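Local coordinates for coenzyme F420-dependent N(5),N(10)-methenyltetrahydromethanopterin reductase-related protein (Desulfurobacterium thermolithotrophum DSM 11699, PDB 6HUY), which binds the iron-guanylylpyridinol (FeGP) cofactor as a homologue of the [Fe]-hydrogenase Hmd, and probably binds methenyl-tetrahydrofolate, at the interface of chains B and A. Numbering follows the deposited sequence. Chains: chain A, Coenzyme F420-dependent N(5),N(10)-methenyltetrahydromethanopterin reductase-related protein; chain B, Coenzyme F420-dependent N(5),N(10)-methenyltetrahydromethanopterin reductase-related protein.

Contact 1: the interface of chains B and A. Residues chain B 220, 238, 241-242, 270; chain A 200-201, 204-206.
B:Gln238 reaches from helix 232-262 of chain B to the A:Asp204-A:Met205-A:Gly206 turn, which links helices 196-203 and 207-228 of chain A. Its chain is extended beyond CG, and the amide oxygen OE1 accepts the backbone N of A:Gly206 at 3.0 Å, the donor tilted 26° from the carbonyl plane. From the opposite face of that plane comes the phenol OH of B:Tyr220, 2.7 Å from B:Gln238 OE1. Gripped from both faces, the amide should have little freedom to rotate. Its other end, NE2, shares water 1 with the backbone N of A:Met205, while CD lies 3.5 Å from CB of A:Asp204. The B:Tyr220 ring lies against the turn, with A:Gly206 CA over one face, offset toward the rim, 3.9 Å from the centroid.

B:Gln241, with CG anti to the backbone N (chi1 175°), extends towards A:Ser200 and A:Asp204. Its amide NE2 meets water 2 and water 3, and both waters also contact the carboxylate OD2 of A:Asp204, water 2 at 2.8 Å. Beside them A:Pro201 packs on B:Ser242, its CA 3.5 Å from the hydroxyl OG. That hydroxyl is turned back to donate to B:Gln238 O, at 2.8 Å. The site fastens the turn between two helices of one subunit to the long helix of the other, in keeping with the intertwined dimer of the Hmd family.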
# COMPACT_ATOMS: atom_id res chain seq x y z
N TYR B 220 -13.72 2.93 -0.45
CA TYR B 220 -13.57 4.37 -0.26
C TYR B 220 -13.93 5.13 -1.53
O TYR B 220 -14.58 6.18 -1.46
CB TYR B 220 -12.13 4.68 0.20
CG TYR B 220 -11.78 6.15 0.28
CD1 TYR B 220 -12.71 7.09 0.73
CD2 TYR B 220 -10.51 6.59 -0.05
CE1 TYR B 220 -12.38 8.45 0.81
CE2 TYR B 220 -10.17 7.95 0.03
CZ TYR B 220 -11.10 8.87 0.46
OH TYR B 220 -10.76 10.21 0.54
N GLN B 238 -5.31 10.40 -1.23
CA GLN B 238 -5.36 9.89 0.14
C GLN B 238 -5.10 8.38 0.18
O GLN B 238 -4.46 7.89 1.10
CB GLN B 238 -6.70 10.24 0.79
CG GLN B 238 -6.87 11.75 0.98
CD GLN B 238 -8.11 12.15 1.76
OE1 GLN B 238 -8.95 11.31 2.13
NE2 GLN B 238 -8.21 13.44 2.05
N GLN B 241 -1.18 7.86 -0.41
CA GLN B 241 -0.46 8.35 0.75
C GLN B 241 -0.63 7.43 1.95
O GLN B 241 0.34 7.12 2.65
CB GLN B 241 -0.98 9.75 1.05
CG GLN B 241 -0.48 10.44 2.28
CD GLN B 241 -0.95 11.89 2.31
OE1 GLN B 241 -0.27 12.80 1.83
NE2 GLN B 241 -2.14 12.10 2.85
N SER B 242 -1.87 7.00 2.21
CA SER B 242 -2.13 6.14 3.36
C SER B 242 -1.40 4.81 3.23
O SER B 242 -0.75 4.35 4.18
CB SER B 242 -3.64 5.92 3.52
OG SER B 242 -4.29 7.15 3.79
N SER B 270 -11.31 8.35 14.49
CA SER B 270 -11.43 8.93 13.15
C SER B 270 -12.47 8.20 12.32
O SER B 270 -13.31 8.82 11.66
CB SER B 270 -10.07 8.90 12.45
OG SER B 270 -10.20 9.30 11.10
N SER A 200 -2.36 12.39 8.41
CA SER A 200 -3.37 12.40 7.36
C SER A 200 -3.87 10.98 7.08
O SER A 200 -5.08 10.79 6.88
CB SER A 200 -2.84 13.07 6.09
OG SER A 200 -2.75 14.47 6.29
N PRO A 201 -3.00 9.98 7.04
CA PRO A 201 -3.49 8.60 6.90
C PRO A 201 -4.48 8.19 7.97
O PRO A 201 -5.43 7.45 7.69
CB PRO A 201 -2.21 7.77 6.97
CG PRO A 201 -1.17 8.66 6.41
CD PRO A 201 -1.54 10.05 6.83
N ASP A 204 -7.74 11.53 7.63
CA ASP A 204 -8.46 11.90 6.42
C ASP A 204 -9.65 10.97 6.19
O ASP A 204 -9.81 9.95 6.86
CB ASP A 204 -7.53 11.83 5.19
CG ASP A 204 -6.49 12.93 5.16
OD1 ASP A 204 -6.55 13.87 5.98
OD2 ASP A 204 -5.60 12.85 4.27
N MET A 205 -10.49 11.34 5.22
CA MET A 205 -11.55 10.44 4.75
C MET A 205 -11.00 9.07 4.36
O MET A 205 -11.70 8.05 4.52
CB MET A 205 -12.27 11.07 3.55
CG MET A 205 -13.02 12.35 3.90
SD MET A 205 -13.64 13.30 2.49
CE MET A 205 -12.10 13.95 1.83
N GLY A 206 -9.79 9.02 3.84
CA GLY A 206 -9.13 7.76 3.52
C GLY A 206 -8.82 6.86 4.70
O GLY A 206 -8.16 5.84 4.52
O HOH W 1 -10.09 13.99 4.51
O HOH W 2 -4.48 10.32 3.69
O HOH W 3 -4.06 14.50 3.23

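Contact 2: the interface of chains B and A. Residues chain B 317-319, 322; chain A 197, 340, 343-344, 347.
B:Ser317 meets A:Glu197 and A:Trp344 through its backbone and its hydroxyl, and these contacts are the polar side of the patch. The backbone N of B:Ser317 donates to the carboxylate oxygen OE1 of A:Glu197 at 2.8 Å, from 61° above the carboxylate plane. The hydroxyl OG lies near the same oxygen on its anti side, at a separation too short to be trusted in detail. OG sits between the backbone N and the carbonyl carbon (chi1 75°), which turns it towards both A:Glu197 and the indole. A:Trp344 NE1 contributes weak bonds, to B:Ser317 OG at 3.1 Å and to B:Ser317 O at 3.2 Å.

The apolar side rests on helix 333-354 of chain A. B:Pro319, which loses more surface than its neighbours in the patch, crosses the indole of A:Trp344 at about a right angle, with CD 4.0 Å from CD1 of the ring. Its CG touches CB of A:Phe347 at 3.8 Å. B:Ala318 CA lies 4.0 Å from CZ2 of A:Trp344, off the indole rim and not over it. The loop thus spans successive turns of the partner helix, anchoring the segment that leads into helix 320-331. B:Met322, at the far end, bends at chi2 (74°) and brings its methyl CE to 3.7 Å from A:Phe347 CA.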
# COMPACT_ATOMS: atom_id res chain seq x y z
N SER B 317 6.25 8.57 4.20
CA SER B 317 5.35 9.01 3.14
C SER B 317 6.06 9.39 1.85
O SER B 317 5.39 9.77 0.89
CB SER B 317 4.51 10.20 3.61
OG SER B 317 5.28 11.37 3.66
N ALA B 318 7.38 9.28 1.78
CA ALA B 318 8.09 9.57 0.53
C ALA B 318 7.54 8.69 -0.60
O ALA B 318 7.52 7.46 -0.45
CB ALA B 318 9.59 9.36 0.68
N PRO B 319 7.04 9.26 -1.71
CA PRO B 319 6.35 8.42 -2.70
C PRO B 319 7.30 7.53 -3.48
O PRO B 319 8.13 8.03 -4.25
CB PRO B 319 5.67 9.45 -3.62
CG PRO B 319 5.94 10.79 -3.03
CD PRO B 319 7.07 10.68 -2.09
N MET B 322 8.21 7.98 -7.35
CA MET B 322 9.02 9.16 -7.62
C MET B 322 10.49 8.92 -7.27
O MET B 322 11.38 9.30 -8.04
CB MET B 322 8.47 10.34 -6.82
CG MET B 322 7.30 11.04 -7.48
SD MET B 322 5.74 10.13 -7.40
CE MET B 322 4.74 11.20 -8.44
N GLU A 197 3.79 12.29 9.53
CA GLU A 197 3.38 11.67 8.28
C GLU A 197 2.26 10.68 8.46
O GLU A 197 1.73 10.17 7.46
CB GLU A 197 4.56 10.97 7.61
CG GLU A 197 5.67 11.89 7.17
CD GLU A 197 6.85 11.12 6.61
OE1 GLU A 197 6.98 11.06 5.37
OE2 GLU A 197 7.64 10.56 7.42
N LEU A 340 13.52 14.74 -2.12
CA LEU A 340 12.31 14.40 -1.37
C LEU A 340 11.25 15.47 -1.55
O LEU A 340 10.07 15.17 -1.73
CB LEU A 340 12.64 14.22 0.11
CG LEU A 340 13.64 13.12 0.45
CD1 LEU A 340 13.98 13.20 1.94
CD2 LEU A 340 13.11 11.73 0.06
N SER A 343 9.74 15.22 -4.96
CA SER A 343 8.91 14.02 -5.04
C SER A 343 7.55 14.24 -4.39
O SER A 343 6.53 13.76 -4.91
CB SER A 343 9.63 12.85 -4.38
OG SER A 343 10.76 12.45 -5.14
N TRP A 344 7.51 14.91 -3.23
CA TRP A 344 6.22 15.23 -2.63
C TRP A 344 5.44 16.21 -3.50
O TRP A 344 4.22 16.05 -3.69
CB TRP A 344 6.39 15.80 -1.22
CG TRP A 344 6.49 14.74 -0.19
CD1 TRP A 344 5.63 13.71 0.01
CD2 TRP A 344 7.52 14.61 0.79
NE1 TRP A 344 6.06 12.93 1.05
CE2 TRP A 344 7.21 13.46 1.56
CE3 TRP A 344 8.66 15.35 1.10
CZ2 TRP A 344 8.02 13.03 2.60
CZ3 TRP A 344 9.45 14.93 2.12
CH2 TRP A 344 9.13 13.77 2.87
N PHE A 347 4.08 14.30 -6.44
CA PHE A 347 2.97 13.45 -6.03
C PHE A 347 1.66 14.23 -6.08
O PHE A 347 0.68 13.79 -6.68
CB PHE A 347 3.24 12.90 -4.64
CG PHE A 347 2.09 12.16 -4.05
CD1 PHE A 347 1.51 11.12 -4.73
CD2 PHE A 347 1.60 12.51 -2.80
CE1 PHE A 347 0.43 10.43 -4.18
CE2 PHE A 347 0.53 11.82 -2.23
CZ PHE A 347 -0.06 10.78 -2.93

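Contact 3: the interface of chains B and A. Residues chain B 233, 236-237, 239-241; chain A 250-251, 255, 347, 351, 354.
The guanidinium of A:Arg354 has B:Glu236 OE1 at its edge, in plane, though the carboxylate itself is turned 52° from it; A:Thr251 O is also at the edge, while A:Val351 CA lies over one face. The rings of A:Phe347 and B:Phe237 are nearly parallel but well offset, so that CE2 of A:Phe347 lies above the CD2-CE2 rim of the other ring, 3.3 Å from its CE2. This is the helical dimer core typical of the Hmd family, where helix 232-262 of chain B packs against helices 232-262 and 333-354 of chain A.

A:Arg354 NH1 forms a salt bridge to B:Glu236 OE1 at 2.7 Å, reaching it from above the carboxylate plane. From its own chain A:Thr251 O accepts NH2 at 2.7 Å, fixing how the guanidinium is turned. The second carboxylate oxygen, OE2, takes the backbone N of A:Leu255 at 2.9 Å. Water 4 joins B:Glu236 OE1 to A:Val351 O. An alanine in place of B:Glu236 would probably leave the A:Arg354 charge and the A:Leu255 amide without their mate across the interface.

Nearer the backbone, B:Glu236 CB packs on A:Val250 CG1 at 3.8 Å. A:Val351, with CG1 anti to the backbone N (chi1 174°), points that methyl at the chain B helix, 3.9 Å from B:Phe237 CB.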
# COMPACT_ATOMS: atom_id res chain seq x y z
N SER B 233 -9.23 12.96 -7.61
CA SER B 233 -7.84 13.25 -7.27
C SER B 233 -7.61 13.17 -5.76
O SER B 233 -6.62 12.58 -5.30
CB SER B 233 -7.46 14.63 -7.79
OG SER B 233 -8.48 15.57 -7.48
N GLU B 236 -7.73 9.54 -4.72
CA GLU B 236 -6.50 8.82 -5.06
C GLU B 236 -5.32 9.31 -4.24
O GLU B 236 -4.53 8.51 -3.74
CB GLU B 236 -6.20 8.96 -6.56
CG GLU B 236 -7.12 8.15 -7.45
CD GLU B 236 -6.75 8.24 -8.91
OE1 GLU B 236 -5.85 9.03 -9.25
OE2 GLU B 236 -7.39 7.54 -9.72
N PHE B 237 -5.21 10.62 -4.06
CA PHE B 237 -4.14 11.17 -3.24
C PHE B 237 -4.13 10.55 -1.85
O PHE B 237 -3.07 10.18 -1.33
CB PHE B 237 -4.31 12.69 -3.17
CG PHE B 237 -3.28 13.41 -2.34
CD1 PHE B 237 -3.50 13.66 -0.99
CD2 PHE B 237 -2.13 13.90 -2.93
CE1 PHE B 237 -2.57 14.36 -0.24
CE2 PHE B 237 -1.19 14.60 -2.19
CZ PHE B 237 -1.41 14.83 -0.83
N ILE B 239 -5.59 7.64 -0.82
CA ILE B 239 -5.32 6.21 -0.87
C ILE B 239 -3.82 5.97 -0.94
O ILE B 239 -3.24 5.23 -0.13
CB ILE B 239 -6.03 5.56 -2.06
CG1 ILE B 239 -7.55 5.53 -1.84
CG2 ILE B 239 -5.51 4.11 -2.31
CD1 ILE B 239 -8.34 5.25 -3.11
N ALA B 240 -3.16 6.60 -1.92
CA ALA B 240 -1.75 6.34 -2.19
C ALA B 240 -0.90 6.70 -0.99
O ALA B 240 0.02 5.96 -0.61
CB ALA B 240 -1.32 7.14 -3.42
N GLN B 241 -1.18 7.86 -0.41
CA GLN B 241 -0.46 8.35 0.75
C GLN B 241 -0.63 7.43 1.95
O GLN B 241 0.34 7.12 2.65
CB GLN B 241 -0.98 9.75 1.05
CG GLN B 241 -0.48 10.44 2.28
CD GLN B 241 -0.95 11.89 2.31
OE1 GLN B 241 -0.27 12.80 1.83
NE2 GLN B 241 -2.14 12.10 2.85
N VAL A 250 -1.59 3.35 -7.69
CA VAL A 250 -2.52 4.47 -7.66
C VAL A 250 -1.79 5.79 -7.92
O VAL A 250 -2.24 6.62 -8.71
CB VAL A 250 -3.30 4.51 -6.33
CG1 VAL A 250 -4.08 5.81 -6.20
CG2 VAL A 250 -4.24 3.33 -6.25
N THR A 251 -0.66 6.00 -7.24
CA THR A 251 0.15 7.19 -7.47
C THR A 251 0.40 7.42 -8.95
O THR A 251 0.08 8.48 -9.49
CB THR A 251 1.49 7.07 -6.74
OG1 THR A 251 1.28 7.07 -5.32
CG2 THR A 251 2.41 8.24 -7.08
N LEU A 255 -6.61 4.79 -10.25
CA LEU A 255 -7.42 3.61 -9.97
C LEU A 255 -7.62 2.77 -11.22
O LEU A 255 -7.69 1.54 -11.13
CB LEU A 255 -8.77 4.01 -9.36
CG LEU A 255 -8.72 4.64 -7.96
CD1 LEU A 255 -10.07 5.21 -7.60
CD2 LEU A 255 -8.31 3.64 -6.91
N PHE A 347 4.08 14.30 -6.44
CA PHE A 347 2.97 13.45 -6.03
C PHE A 347 1.66 14.23 -6.08
O PHE A 347 0.68 13.79 -6.68
CB PHE A 347 3.24 12.90 -4.64
CG PHE A 347 2.09 12.16 -4.05
CD1 PHE A 347 1.51 11.12 -4.73
CD2 PHE A 347 1.60 12.51 -2.80
CE1 PHE A 347 0.43 10.43 -4.18
CE2 PHE A 347 0.53 11.82 -2.23
CZ PHE A 347 -0.06 10.78 -2.93
N VAL A 351 -1.14 13.59 -9.27
CA VAL A 351 -2.44 13.04 -8.89
C VAL A 351 -3.55 14.03 -9.20
O VAL A 351 -4.59 13.66 -9.77
CB VAL A 351 -2.44 12.63 -7.41
CG1 VAL A 351 -3.83 12.21 -6.97
CG2 VAL A 351 -1.44 11.50 -7.19
N ARG A 354 -3.76 14.59 -13.07
CA ARG A 354 -4.29 13.44 -13.79
C ARG A 354 -5.80 13.56 -13.99
O ARG A 354 -6.32 13.23 -15.06
CB ARG A 354 -3.95 12.15 -13.03
CG ARG A 354 -4.53 10.90 -13.66
CD ARG A 354 -3.87 9.63 -13.16
NE ARG A 354 -3.98 9.51 -11.71
CZ ARG A 354 -2.97 9.29 -10.88
NH1 ARG A 354 -3.20 9.20 -9.58
NH2 ARG A 354 -1.73 9.16 -11.34
O HOH W 4 -6.26 11.55 -9.64

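Contact 3 lies between the others: its C-alpha centre is about 11 Å from that of contact 1 and about 11 Å from that of contact 2, while contacts 1 and 2 are about 15 Å apart. B:Gln241 belongs to contacts 1 and 3, and A:Phe347 to contacts 2 and 3. Helix 232-262 of chain B runs through contacts 1 and 3, helix 333-354 of chain A through contacts 2 and 3, and helix 196-203 of chain A takes part in contacts 1 and 2. The shared residues and helices make these one interface, which fits the intertwined dimer of the Hmd family and is likely to be biological.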